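Local structure of beta-Ala-His dipeptidase (3DLJ) at residues A[26-31]-A[127-132]; A[271-276]-A[321-326]; A[289-294]-A[314-319]; A[296-301]-A[449-454]; A[413-418]-A[474-479]. The protein hydrolyses Xaa-His dipeptides, above all carnosine and anserine, as a secreted metallopeptidase of the M20 family that uses two zinc ions. All blocks are in the same frame, centred on the assembly; numbering follows the deposited sequence.

Contact 1. Residues A[26-31]-A[127-132]; sequences EFVQTL and YVLTEV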
# COMPACT_ATOMS: atom_id res chain seq x y z
N GLU A 26 -24.54 8.23 6.43
CA GLU A 26 -23.86 8.21 7.72
C GLU A 26 -22.49 7.53 7.63
O GLU A 26 -21.56 7.97 8.29
CB GLU A 26 -24.69 7.50 8.79
CG GLU A 26 -25.75 8.37 9.47
CD GLU A 26 -26.74 7.52 10.30
OE1 GLU A 26 -26.30 6.46 10.84
OE2 GLU A 26 -27.94 7.90 10.41
N PHE A 27 -22.37 6.47 6.83
CA PHE A 27 -21.10 5.77 6.70
C PHE A 27 -20.11 6.71 5.98
O PHE A 27 -18.96 6.73 6.32
CB PHE A 27 -21.25 4.44 5.93
CG PHE A 27 -21.98 3.31 6.69
CD1 PHE A 27 -22.21 3.37 8.06
CD2 PHE A 27 -22.38 2.16 6.00
CE1 PHE A 27 -22.83 2.33 8.74
CE2 PHE A 27 -23.00 1.11 6.66
CZ PHE A 27 -23.23 1.19 8.03
N VAL A 28 -20.60 7.47 4.99
CA VAL A 28 -19.83 8.42 4.19
C VAL A 28 -19.47 9.67 4.98
O VAL A 28 -18.43 10.28 4.72
CB VAL A 28 -20.63 8.84 2.90
CG1 VAL A 28 -20.02 10.09 2.23
CG2 VAL A 28 -20.72 7.70 1.90
N GLN A 29 -20.31 10.06 5.94
CA GLN A 29 -19.99 11.18 6.79
C GLN A 29 -18.93 10.79 7.82
O GLN A 29 -18.07 11.60 8.15
CB GLN A 29 -21.25 11.75 7.48
CG GLN A 29 -20.98 12.75 8.58
CD GLN A 29 -20.44 14.08 8.06
OE1 GLN A 29 -20.74 14.51 6.95
NE2 GLN A 29 -19.63 14.74 8.88
N THR A 30 -18.99 9.56 8.35
CA THR A 30 -17.91 9.11 9.22
C THR A 30 -16.58 9.12 8.46
O THR A 30 -15.57 9.58 8.99
CB THR A 30 -18.16 7.73 9.81
OG1 THR A 30 -19.39 7.76 10.55
CG2 THR A 30 -17.02 7.33 10.74
N LEU A 31 -16.58 8.65 7.22
CA LEU A 31 -15.36 8.69 6.45
C LEU A 31 -14.84 10.13 6.26
O LEU A 31 -13.65 10.38 6.40
CB LEU A 31 -15.52 7.95 5.11
CG LEU A 31 -14.29 7.92 4.20
CD1 LEU A 31 -13.08 7.31 4.91
CD2 LEU A 31 -14.61 7.16 2.88
N TYR A 127 -8.02 17.05 2.57
CA TYR A 127 -8.55 16.64 3.87
C TYR A 127 -10.03 16.99 4.06
O TYR A 127 -10.57 16.87 5.17
CB TYR A 127 -7.67 17.18 5.00
CG TYR A 127 -6.30 16.55 5.01
CD1 TYR A 127 -5.14 17.28 4.63
CD2 TYR A 127 -6.14 15.20 5.34
CE1 TYR A 127 -3.87 16.68 4.62
CE2 TYR A 127 -4.88 14.60 5.33
CZ TYR A 127 -3.76 15.32 4.97
OH TYR A 127 -2.55 14.69 4.98
N VAL A 128 -10.68 17.41 2.99
CA VAL A 128 -12.14 17.61 3.00
C VAL A 128 -12.72 16.61 2.00
O VAL A 128 -12.61 16.83 0.79
CB VAL A 128 -12.56 19.06 2.58
CG1 VAL A 128 -14.09 19.18 2.53
CG2 VAL A 128 -11.97 20.11 3.52
N LEU A 129 -13.32 15.51 2.50
CA LEU A 129 -13.93 14.50 1.60
C LEU A 129 -14.98 15.20 0.73
O LEU A 129 -15.91 15.80 1.25
CB LEU A 129 -14.53 13.31 2.37
CG LEU A 129 -14.93 12.03 1.59
CD1 LEU A 129 -13.71 11.14 1.27
CD2 LEU A 129 -16.01 11.21 2.34
N THR A 130 -14.80 15.14 -0.59
CA THR A 130 -15.67 15.81 -1.54
C THR A 130 -16.21 14.75 -2.51
O THR A 130 -15.44 14.02 -3.14
CB THR A 130 -14.87 16.93 -2.32
OG1 THR A 130 -14.21 17.81 -1.38
CG2 THR A 130 -15.78 17.77 -3.23
N GLU A 131 -17.53 14.62 -2.62
CA GLU A 131 -18.11 13.65 -3.55
C GLU A 131 -18.32 14.31 -4.89
O GLU A 131 -18.94 15.36 -4.96
CB GLU A 131 -19.44 13.08 -3.03
CG GLU A 131 -19.95 11.92 -3.90
CD GLU A 131 -21.01 11.06 -3.21
OE1 GLU A 131 -21.53 11.46 -2.14
OE2 GLU A 131 -21.31 9.98 -3.73
N VAL A 132 -17.82 13.68 -5.94
CA VAL A 132 -18.01 14.17 -7.31
C VAL A 132 -18.34 12.95 -8.16
O VAL A 132 -17.54 12.03 -8.21
CB VAL A 132 -16.73 14.89 -7.87
CG1 VAL A 132 -16.96 15.36 -9.29
CG2 VAL A 132 -16.31 16.10 -6.99
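L129 reaches V28 and L31 on helix 24-35, tying the start of the beta-hairpin of strands 130-132 and 135-137 to a helix of the zinc-binding domain of this M20 peptidase. CB of L129 points at the helix, and CG stands anti to the backbone N (chi1 -167°), which sends CD2 toward V28 and L31. CB and CG form the stem, and CD2 makes the closest approaches. It lies 3.5 Å from the backbone O of V28, a plain van der Waals contact. The same methyl comes 4.2 Å from CG1 of V28 and 4.2 Å from CG of L31, and L129 crosses both side chains at about a right angle. CD1 of L129 runs more loosely past CD2 of L31, at 4.4 Å. V28 and L129 share a neighbour in L136 of the hairpin, while L31 also packs on K145 and L149 of helix 141-160. Through that helix the contact approaches the metal centre: the side chain of L31 is about 10 Å from that of the zinc ligand D143. Just after L129, OG1 of T130 donates to O of V128 at 2.9 Å, from above the carbonyl plane.

Contact 2. Residues A[271-276]-A[321-326]; sequences PGIYDE and RYPSLS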
# COMPACT_ATOMS: atom_id res chain seq x y z
N PRO A 271 23.51 -5.38 -14.90
CA PRO A 271 23.84 -6.80 -15.16
C PRO A 271 23.50 -7.76 -14.00
O PRO A 271 23.70 -7.41 -12.82
CB PRO A 271 25.35 -6.78 -15.45
CG PRO A 271 25.65 -5.32 -15.86
CD PRO A 271 24.70 -4.50 -15.01
N GLY A 272 22.97 -8.93 -14.35
CA GLY A 272 22.54 -9.93 -13.38
C GLY A 272 21.07 -9.89 -12.99
O GLY A 272 20.54 -10.86 -12.49
N ILE A 273 20.39 -8.77 -13.20
CA ILE A 273 19.01 -8.59 -12.70
C ILE A 273 17.97 -9.64 -13.15
O ILE A 273 17.01 -9.90 -12.42
CB ILE A 273 18.51 -7.12 -12.92
CG1 ILE A 273 19.02 -6.22 -11.79
CG2 ILE A 273 16.98 -7.03 -12.84
CD1 ILE A 273 18.18 -6.27 -10.51
N TYR A 274 18.16 -10.26 -14.32
CA TYR A 274 17.18 -11.23 -14.83
C TYR A 274 17.58 -12.68 -14.59
O TYR A 274 16.82 -13.59 -14.86
CB TYR A 274 16.87 -10.98 -16.31
CG TYR A 274 16.18 -9.67 -16.54
CD1 TYR A 274 16.89 -8.55 -16.96
CD2 TYR A 274 14.81 -9.53 -16.31
CE1 TYR A 274 16.26 -7.32 -17.14
CE2 TYR A 274 14.16 -8.30 -16.50
CZ TYR A 274 14.91 -7.20 -16.93
OH TYR A 274 14.30 -5.97 -17.10
N ASP A 275 18.78 -12.87 -14.07
CA ASP A 275 19.33 -14.19 -13.85
C ASP A 275 18.39 -15.16 -13.16
O ASP A 275 18.25 -16.31 -13.60
CB ASP A 275 20.63 -14.09 -13.05
CG ASP A 275 21.76 -13.51 -13.86
OD1 ASP A 275 21.62 -13.28 -15.09
OD2 ASP A 275 22.82 -13.31 -13.23
N GLU A 276 17.73 -14.69 -12.10
CA GLU A 276 16.95 -15.54 -11.23
C GLU A 276 15.43 -15.40 -11.33
O GLU A 276 14.70 -16.02 -10.54
CB GLU A 276 17.43 -15.40 -9.77
CG GLU A 276 18.90 -15.80 -9.55
CD GLU A 276 19.23 -16.01 -8.07
OE1 GLU A 276 18.98 -17.14 -7.55
OE2 GLU A 276 19.75 -15.05 -7.44
N ARG A 321 4.88 -10.24 -12.48
CA ARG A 321 5.85 -11.34 -12.48
C ARG A 321 7.18 -11.04 -13.19
O ARG A 321 8.06 -11.90 -13.28
CB ARG A 321 5.18 -12.64 -12.98
CG ARG A 321 4.74 -12.66 -14.45
CD ARG A 321 5.89 -13.09 -15.38
NE ARG A 321 6.32 -14.47 -15.16
CZ ARG A 321 7.56 -14.93 -15.34
NH1 ARG A 321 8.54 -14.12 -15.73
NH2 ARG A 321 7.84 -16.21 -15.12
N TYR A 322 7.30 -9.82 -13.70
CA TYR A 322 8.59 -9.30 -14.15
C TYR A 322 9.05 -8.16 -13.23
O TYR A 322 8.23 -7.42 -12.70
CB TYR A 322 8.52 -8.83 -15.60
CG TYR A 322 8.40 -9.93 -16.64
CD1 TYR A 322 7.24 -10.06 -17.40
CD2 TYR A 322 9.44 -10.82 -16.90
CE1 TYR A 322 7.10 -11.02 -18.37
CE2 TYR A 322 9.32 -11.79 -17.87
CZ TYR A 322 8.13 -11.89 -18.60
OH TYR A 322 7.98 -12.85 -19.59
N PRO A 323 10.38 -8.02 -13.02
CA PRO A 323 10.85 -6.90 -12.22
C PRO A 323 10.66 -5.57 -12.98
O PRO A 323 10.50 -5.57 -14.19
CB PRO A 323 12.35 -7.22 -12.04
CG PRO A 323 12.70 -8.02 -13.20
CD PRO A 323 11.49 -8.85 -13.52
N SER A 324 10.64 -4.46 -12.26
CA SER A 324 10.47 -3.18 -12.90
C SER A 324 11.34 -2.17 -12.16
O SER A 324 11.61 -2.33 -10.96
CB SER A 324 8.99 -2.76 -12.88
OG SER A 324 8.58 -2.38 -11.58
N LEU A 325 11.79 -1.14 -12.87
CA LEU A 325 12.61 -0.10 -12.27
C LEU A 325 11.99 1.28 -12.48
O LEU A 325 11.64 1.63 -13.62
CB LEU A 325 14.05 -0.17 -12.81
CG LEU A 325 15.10 0.74 -12.14
CD1 LEU A 325 16.46 0.18 -12.39
CD2 LEU A 325 15.03 2.22 -12.60
N SER A 326 11.81 2.03 -11.39
CA SER A 326 11.26 3.38 -11.43
C SER A 326 12.17 4.40 -10.76
O SER A 326 12.62 4.18 -9.64
CB SER A 326 9.89 3.43 -10.76
OG SER A 326 8.98 2.61 -11.45
O HOH W 1 11.69 -5.98 -16.80
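P323 and Y274 carry this contact, with I273 in a lesser part: a type I beta turn, G272 to D275, lies against the residues that lead from helix 312-320 into strand 324-331 of the five-stranded mixed sheet. D275 N closes the turn on G272 O at 3.1 Å. P323 has the greatest share of the buried surface, and its CB heads toward the turn. Its CG is the forward atom, 3.6 Å from CE2 of Y274, with CD of P323 at 4.0 Å from the same CE2. The proline meets the phenol obliquely. Y274 gets there because its CG lies anti to the carbonyl carbon (chi1 -66°), bringing the CE2 side of the ring up to P323. From I273 only the branch methyl CG2 arrives, 4.4 Å from CG of P323; I273 also packs on I353 of strand 346-355 and V364 of helix 361-377. The phenol is fixed at its far end too. Its OH is hydrogen-bonded to the backbone N of I268, and its ring lies almost parallel to that of H267. A water in the ring plane completes the link, sitting 2.6 Å from Y274 OH and donating to P323 O at 2.9 Å.

Contact 3. Residues A[289-294]-A[314-319]; sequences KAIHLD and EILMHL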
# COMPACT_ATOMS: atom_id res chain seq x y z
N LYS A 289 -4.04 -15.44 -19.63
CA LYS A 289 -5.08 -15.42 -20.65
C LYS A 289 -6.48 -15.49 -20.05
O LYS A 289 -7.43 -15.00 -20.64
CB LYS A 289 -4.85 -16.57 -21.64
N ALA A 290 -6.61 -16.10 -18.87
CA ALA A 290 -7.91 -16.28 -18.21
C ALA A 290 -8.36 -15.10 -17.36
O ALA A 290 -9.46 -15.13 -16.82
CB ALA A 290 -7.94 -17.58 -17.39
N ILE A 291 -7.51 -14.08 -17.21
CA ILE A 291 -7.83 -12.86 -16.47
C ILE A 291 -8.67 -11.93 -17.36
O ILE A 291 -8.46 -11.88 -18.57
CB ILE A 291 -6.56 -12.12 -15.98
CG1 ILE A 291 -5.73 -13.00 -15.03
CG2 ILE A 291 -6.92 -10.79 -15.34
CD1 ILE A 291 -6.21 -13.05 -13.59
N HIS A 292 -9.62 -11.22 -16.74
CA HIS A 292 -10.53 -10.33 -17.48
C HIS A 292 -10.07 -8.88 -17.43
O HIS A 292 -10.20 -8.22 -16.41
CB HIS A 292 -11.96 -10.47 -16.94
CG HIS A 292 -12.57 -11.82 -17.18
ND1 HIS A 292 -12.72 -12.76 -16.19
CD2 HIS A 292 -13.05 -12.39 -18.32
CE1 HIS A 292 -13.27 -13.85 -16.69
NE2 HIS A 292 -13.48 -13.65 -17.99
N LEU A 293 -9.51 -8.40 -18.54
CA LEU A 293 -9.02 -7.03 -18.63
C LEU A 293 -9.12 -6.49 -20.05
O LEU A 293 -8.44 -6.96 -20.96
CB LEU A 293 -7.57 -6.91 -18.11
CG LEU A 293 -6.92 -5.50 -18.04
CD1 LEU A 293 -7.39 -4.70 -16.86
CD2 LEU A 293 -5.41 -5.60 -18.00
N ASP A 294 -10.00 -5.50 -20.21
CA ASP A 294 -10.12 -4.78 -21.46
C ASP A 294 -9.03 -3.72 -21.46
O ASP A 294 -9.00 -2.84 -20.60
CB ASP A 294 -11.51 -4.12 -21.58
CG ASP A 294 -11.76 -3.53 -22.96
OD1 ASP A 294 -11.14 -2.50 -23.31
OD2 ASP A 294 -12.59 -4.11 -23.70
N GLU A 314 0.97 -9.33 -21.65
CA GLU A 314 2.22 -8.61 -21.44
C GLU A 314 2.12 -7.56 -20.36
O GLU A 314 3.02 -7.45 -19.53
CB GLU A 314 2.72 -7.97 -22.74
CG GLU A 314 3.54 -8.89 -23.62
CD GLU A 314 3.65 -8.35 -25.05
OE1 GLU A 314 2.59 -8.07 -25.68
OE2 GLU A 314 4.79 -8.20 -25.56
N ILE A 315 1.02 -6.78 -20.39
CA ILE A 315 0.75 -5.74 -19.39
C ILE A 315 0.72 -6.30 -17.98
O ILE A 315 1.39 -5.78 -17.08
CB ILE A 315 -0.62 -5.01 -19.66
CG1 ILE A 315 -0.59 -4.22 -20.98
CG2 ILE A 315 -1.05 -4.16 -18.43
CD1 ILE A 315 0.40 -3.11 -20.97
N LEU A 316 -0.07 -7.36 -17.79
CA LEU A 316 -0.28 -7.96 -16.47
C LEU A 316 0.97 -8.64 -15.92
O LEU A 316 1.30 -8.46 -14.74
CB LEU A 316 -1.45 -8.94 -16.50
CG LEU A 316 -2.85 -8.31 -16.64
CD1 LEU A 316 -3.89 -9.40 -16.61
CD2 LEU A 316 -3.10 -7.32 -15.53
N MET A 317 1.67 -9.38 -16.79
CA MET A 317 2.93 -10.01 -16.44
C MET A 317 4.02 -9.00 -16.04
O MET A 317 4.79 -9.25 -15.10
CB MET A 317 3.45 -10.89 -17.57
CG MET A 317 2.64 -12.16 -17.80
SD MET A 317 3.50 -13.19 -18.99
CE MET A 317 2.14 -14.26 -19.53
N HIS A 318 4.08 -7.88 -16.75
CA HIS A 318 5.07 -6.86 -16.41
C HIS A 318 4.82 -6.15 -15.08
O HIS A 318 5.75 -5.68 -14.42
CB HIS A 318 5.36 -5.93 -17.59
CG HIS A 318 6.33 -6.54 -18.56
ND1 HIS A 318 5.94 -7.40 -19.56
CD2 HIS A 318 7.68 -6.49 -18.61
CE1 HIS A 318 7.00 -7.83 -20.21
NE2 HIS A 318 8.08 -7.30 -19.65
N LEU A 319 3.55 -6.13 -14.69
CA LEU A 319 3.08 -5.68 -13.39
C LEU A 319 3.28 -6.71 -12.27
O LEU A 319 3.59 -6.34 -11.12
CB LEU A 319 1.57 -5.39 -13.49
CG LEU A 319 1.08 -4.14 -14.21
CD1 LEU A 319 -0.42 -3.94 -13.97
CD2 LEU A 319 1.89 -2.90 -13.74
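L316 projects from helix 312-320 to meet I291 and L293, so that this is a helix-on-loop contact: the loop joins helix 282-289 to helix 295-302, and helix 312-320 packs against it through L316. The first shell is wholly aliphatic. The forked end of L316 divides its two methyls between the two loop residues. CD1 takes I291, at 3.6 Å from its CG2 and 3.9 Å from its CB. CD2 takes L293, lying 3.8 Å from the CD2 methyl of that residue, which is also 4.0 Å from CG of L316. With CG anti to the carbonyl carbon (chi1 -71°), L316 leans out of the helix toward the loop; I291 and L293 both point back at it, and H292 between them turns away.

Further out, the loop is pinned by polar bonds. The backbone N of H292 donates to OD2 of D421, and D294 is the N-cap of the next helix, its OD1 taking the N-H of E297. L316 also packs on Y288 of helix 282-289. On another side of its helix, H318 stacks with F309 and with Y322. Its imidazole is held by the turn below: ND1 donates to O of E314 at 2.9 Å, while N of H318 reaches this same E314 O at 3.0 Å from the opposite face of the carbonyl plane.

Contact 4. Residues A[296-301]-A[449-454]; sequences EEYRNS and GAVDDG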
# COMPACT_ATOMS: atom_id res chain seq x y z
N GLU A 296 -8.42 -1.34 -23.73
CA GLU A 296 -8.90 0.01 -24.05
C GLU A 296 -9.50 0.70 -22.82
O GLU A 296 -9.39 1.92 -22.69
CB GLU A 296 -9.91 0.01 -25.20
CG GLU A 296 -9.30 0.29 -26.56
CD GLU A 296 -10.26 -0.02 -27.72
N GLU A 297 -10.13 -0.08 -21.94
CA GLU A 297 -10.74 0.41 -20.70
C GLU A 297 -9.65 0.84 -19.70
O GLU A 297 -9.77 1.86 -19.04
CB GLU A 297 -11.65 -0.66 -20.07
CG GLU A 297 -12.46 -0.19 -18.85
N TYR A 298 -8.60 0.03 -19.64
CA TYR A 298 -7.48 0.27 -18.76
C TYR A 298 -6.68 1.49 -19.21
O TYR A 298 -6.32 2.32 -18.39
CB TYR A 298 -6.61 -0.99 -18.70
CG TYR A 298 -5.47 -0.94 -17.74
CD1 TYR A 298 -5.66 -0.61 -16.40
CD2 TYR A 298 -4.18 -1.27 -18.15
CE1 TYR A 298 -4.59 -0.57 -15.51
CE2 TYR A 298 -3.12 -1.25 -17.27
CZ TYR A 298 -3.33 -0.90 -15.96
OH TYR A 298 -2.27 -0.88 -15.09
N ARG A 299 -6.44 1.62 -20.51
CA ARG A 299 -5.80 2.83 -21.05
C ARG A 299 -6.63 4.06 -20.69
O ARG A 299 -6.07 5.09 -20.34
CB ARG A 299 -5.56 2.76 -22.57
CG ARG A 299 -4.10 2.51 -22.96
CD ARG A 299 -3.92 2.39 -24.47
N ASN A 300 -7.95 3.93 -20.77
CA ASN A 300 -8.85 5.05 -20.53
C ASN A 300 -8.94 5.57 -19.10
O ASN A 300 -8.94 6.78 -18.88
CB ASN A 300 -10.24 4.74 -21.04
CG ASN A 300 -10.79 5.86 -21.87
OD1 ASN A 300 -10.16 6.27 -22.85
ND2 ASN A 300 -11.95 6.40 -21.47
N SER A 301 -9.03 4.67 -18.13
CA SER A 301 -9.08 5.08 -16.73
C SER A 301 -7.74 5.61 -16.21
O SER A 301 -7.71 6.32 -15.21
CB SER A 301 -9.62 3.95 -15.82
OG SER A 301 -8.94 2.73 -16.03
N GLY A 449 -10.62 -1.09 -3.39
CA GLY A 449 -10.36 0.02 -4.28
C GLY A 449 -10.51 -0.25 -5.76
O GLY A 449 -10.33 -1.38 -6.22
N ALA A 450 -10.86 0.78 -6.52
CA ALA A 450 -10.84 0.68 -7.97
C ALA A 450 -9.44 0.98 -8.47
O ALA A 450 -8.65 1.64 -7.79
CB ALA A 450 -11.87 1.60 -8.65
N VAL A 451 -9.17 0.51 -9.68
CA VAL A 451 -7.87 0.63 -10.35
C VAL A 451 -7.41 2.09 -10.43
O VAL A 451 -6.21 2.38 -10.38
CB VAL A 451 -7.95 -0.04 -11.78
CG1 VAL A 451 -8.87 0.75 -12.73
CG2 VAL A 451 -6.57 -0.27 -12.37
N ASP A 452 -8.38 3.01 -10.52
CA ASP A 452 -8.06 4.42 -10.70
C ASP A 452 -8.21 5.30 -9.43
O ASP A 452 -8.36 6.52 -9.52
CB ASP A 452 -8.87 4.99 -11.86
CG ASP A 452 -10.38 5.01 -11.58
OD1 ASP A 452 -10.86 4.35 -10.65
OD2 ASP A 452 -11.09 5.72 -12.32
N ASP A 453 -8.12 4.67 -8.26
CA ASP A 453 -8.32 5.38 -6.99
C ASP A 453 -7.23 6.39 -6.68
O ASP A 453 -7.48 7.33 -5.96
CB ASP A 453 -8.47 4.38 -5.84
CG ASP A 453 -9.92 3.84 -5.70
OD1 ASP A 453 -10.79 4.15 -6.52
OD2 ASP A 453 -10.20 3.08 -4.76
N GLY A 454 -6.03 6.20 -7.24
CA GLY A 454 -4.94 7.16 -7.11
C GLY A 454 -4.33 7.25 -5.73
O GLY A 454 -3.99 8.34 -5.26
O HOH W 2 -9.91 7.26 -14.23
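A type I beta turn, A450 to D453, in the loop ahead of strand 461-463 presents V451 and D452 to Y298 and S301 of helix 295-302. Both methyls of V451 are used. CG2 meets the edge of the Y298 ring, close to its plane, 3.7 Å from CE1, and CG1 lies 3.8 Å from OG of S301. That hydroxyl is turned back to its own helix, donating to O of E297 at 3.2 Å. D452 stands beside the serine, with CB of D452 4.2 Å from CB of S301. A water bridges the two residues: it donates to S301 O at 2.6 Å and to D452 OD2 at 2.7 Å. The other carboxylate oxygen, OD1, forms a salt bridge with K461, which also pairs with D453. The turn is thus tied to strand 461-463 on one side and rests against helix 295-302 on another, while Y298 continues the packing onto I315 and L319 of helix 312-320.

Contact 5. Residues A[413-418]-A[474-479]; sequences RTVFGT and FAAFFL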
# COMPACT_ATOMS: atom_id res chain seq x y z
N ARG A 413 -19.05 -13.40 -4.84
CA ARG A 413 -20.13 -13.89 -5.68
C ARG A 413 -21.48 -13.42 -5.17
O ARG A 413 -22.30 -12.91 -5.95
CB ARG A 413 -20.08 -15.41 -5.86
N THR A 414 -21.70 -13.53 -3.85
CA THR A 414 -22.96 -13.10 -3.22
C THR A 414 -23.28 -11.62 -3.45
O THR A 414 -24.41 -11.28 -3.82
CB THR A 414 -22.99 -13.40 -1.69
OG1 THR A 414 -23.05 -14.80 -1.47
CG2 THR A 414 -24.19 -12.75 -1.01
N VAL A 415 -22.29 -10.75 -3.24
CA VAL A 415 -22.51 -9.29 -3.26
C VAL A 415 -22.51 -8.69 -4.68
O VAL A 415 -23.32 -7.82 -5.00
CB VAL A 415 -21.54 -8.53 -2.32
CG1 VAL A 415 -21.68 -7.02 -2.46
CG2 VAL A 415 -21.78 -8.95 -0.87
N PHE A 416 -21.62 -9.18 -5.53
CA PHE A 416 -21.43 -8.59 -6.84
C PHE A 416 -22.04 -9.44 -7.95
O PHE A 416 -22.13 -9.00 -9.09
CB PHE A 416 -19.94 -8.26 -7.09
CG PHE A 416 -19.41 -7.18 -6.15
CD1 PHE A 416 -18.68 -7.53 -5.01
CD2 PHE A 416 -19.66 -5.83 -6.39
CE1 PHE A 416 -18.21 -6.54 -4.14
CE2 PHE A 416 -19.17 -4.83 -5.52
CZ PHE A 416 -18.45 -5.18 -4.40
N GLY A 417 -22.48 -10.65 -7.58
CA GLY A 417 -23.14 -11.53 -8.51
C GLY A 417 -22.22 -12.10 -9.56
O GLY A 417 -22.67 -12.60 -10.59
N THR A 418 -20.91 -12.03 -9.31
CA THR A 418 -19.96 -12.56 -10.28
C THR A 418 -18.72 -13.17 -9.62
O THR A 418 -18.41 -12.88 -8.47
CB THR A 418 -19.53 -11.50 -11.32
OG1 THR A 418 -18.59 -12.09 -12.23
CG2 THR A 418 -18.90 -10.28 -10.63
N PHE A 474 -17.82 -7.46 3.22
CA PHE A 474 -17.31 -7.84 4.52
C PHE A 474 -18.38 -8.55 5.38
O PHE A 474 -18.09 -9.53 6.08
CB PHE A 474 -16.68 -6.62 5.24
CG PHE A 474 -15.37 -6.16 4.66
CD1 PHE A 474 -14.49 -7.06 4.03
CD2 PHE A 474 -14.97 -4.81 4.77
CE1 PHE A 474 -13.24 -6.62 3.51
CE2 PHE A 474 -13.71 -4.35 4.25
CZ PHE A 474 -12.86 -5.26 3.63
N ALA A 475 -19.61 -8.04 5.36
CA ALA A 475 -20.75 -8.69 6.05
C ALA A 475 -20.96 -10.17 5.61
O ALA A 475 -21.01 -11.09 6.44
CB ALA A 475 -22.02 -7.87 5.86
N ALA A 476 -21.06 -10.39 4.30
CA ALA A 476 -21.17 -11.75 3.74
C ALA A 476 -19.99 -12.65 4.16
O ALA A 476 -20.17 -13.86 4.44
CB ALA A 476 -21.27 -11.68 2.21
N PHE A 477 -18.79 -12.06 4.22
CA PHE A 477 -17.55 -12.75 4.49
C PHE A 477 -17.50 -13.29 5.92
O PHE A 477 -17.07 -14.43 6.13
CB PHE A 477 -16.37 -11.81 4.18
CG PHE A 477 -15.02 -12.41 4.43
CD1 PHE A 477 -14.51 -13.42 3.61
CD2 PHE A 477 -14.23 -11.95 5.48
CE1 PHE A 477 -13.24 -13.95 3.83
CE2 PHE A 477 -12.96 -12.49 5.71
CZ PHE A 477 -12.46 -13.50 4.87
N PHE A 478 -17.95 -12.48 6.88
CA PHE A 478 -18.08 -12.94 8.28
C PHE A 478 -18.78 -14.29 8.31
O PHE A 478 -18.34 -15.22 9.01
CB PHE A 478 -18.88 -11.96 9.15
CG PHE A 478 -18.26 -10.59 9.28
CD1 PHE A 478 -19.05 -9.51 9.69
CD2 PHE A 478 -16.93 -10.37 8.98
CE1 PHE A 478 -18.52 -8.24 9.81
CE2 PHE A 478 -16.39 -9.09 9.09
CZ PHE A 478 -17.19 -8.02 9.51
N LEU A 479 -19.87 -14.37 7.55
CA LEU A 479 -20.73 -15.53 7.51
C LEU A 479 -20.02 -16.72 6.85
O LEU A 479 -20.13 -17.85 7.31
CB LEU A 479 -22.05 -15.18 6.82
CG LEU A 479 -23.23 -16.16 6.90
CD1 LEU A 479 -23.72 -16.34 8.34
CD2 LEU A 479 -24.38 -15.68 6.00
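V415 and T414, in the last turn of helix 403-416, face A476 of the C-terminal helix 464-482. The meeting is between methyls. V415 presents CG2, the branch anti to its carbonyl carbon, and this comes 4.1 Å from CB of A476. T414 flanks the same CB with its CG2, at a looser 4.5 Å. All three residues aim their CB atoms across the interface, so the alanine methyl is met by two branched side chains, and the backbones come close: CA of T414 is 7.3 Å from CA of A476.

The remaining branches serve other neighbours. With its first torsion at 174°, V415 lays CG1 over one face of the F416 ring, toward the rim, and it also touches F17 of helix 13-22. The hydroxyl of T414 stays with its own helix, in a weak hydrogen bond to O of R410. A476 packs further on A411 and on L13, and F477 rests on A407, A408 and A411, so small residues line much of this helix pair. Beyond F416 the helix stops at G417, whose phi is positive.

No hydrogen bond or charge pair joins the two segments. The contact is a small apolar one, consistent with van der Waals contact and burial of methyls, and the small size of the alanine probably helps the helices come close.

Overall arrangement
Contacts 1 and 2 are the buried ones, on opposite sides of the chain's centre; contacts 3 and 5 are partly buried, and contact 4 lies at the surface. Chemistry only partly follows burial. Contacts 3 and 5 are purely aliphatic, and contact 1 is apolar but for the methyl resting on a backbone oxygen, whereas contacts 2 and 4 each add a bridging water. Helix 464-482, one side of contact 5, also borders contact 1 through Y467 beside L31. Contacts 3 and 4 touch directly through Y298, which also meets L293, and contact 2 joins contact 3 by a probable hydrogen bond, Y322 N to M317 O at 2.9 Å. Contacts 2, 3 and 4 thus form a connected series.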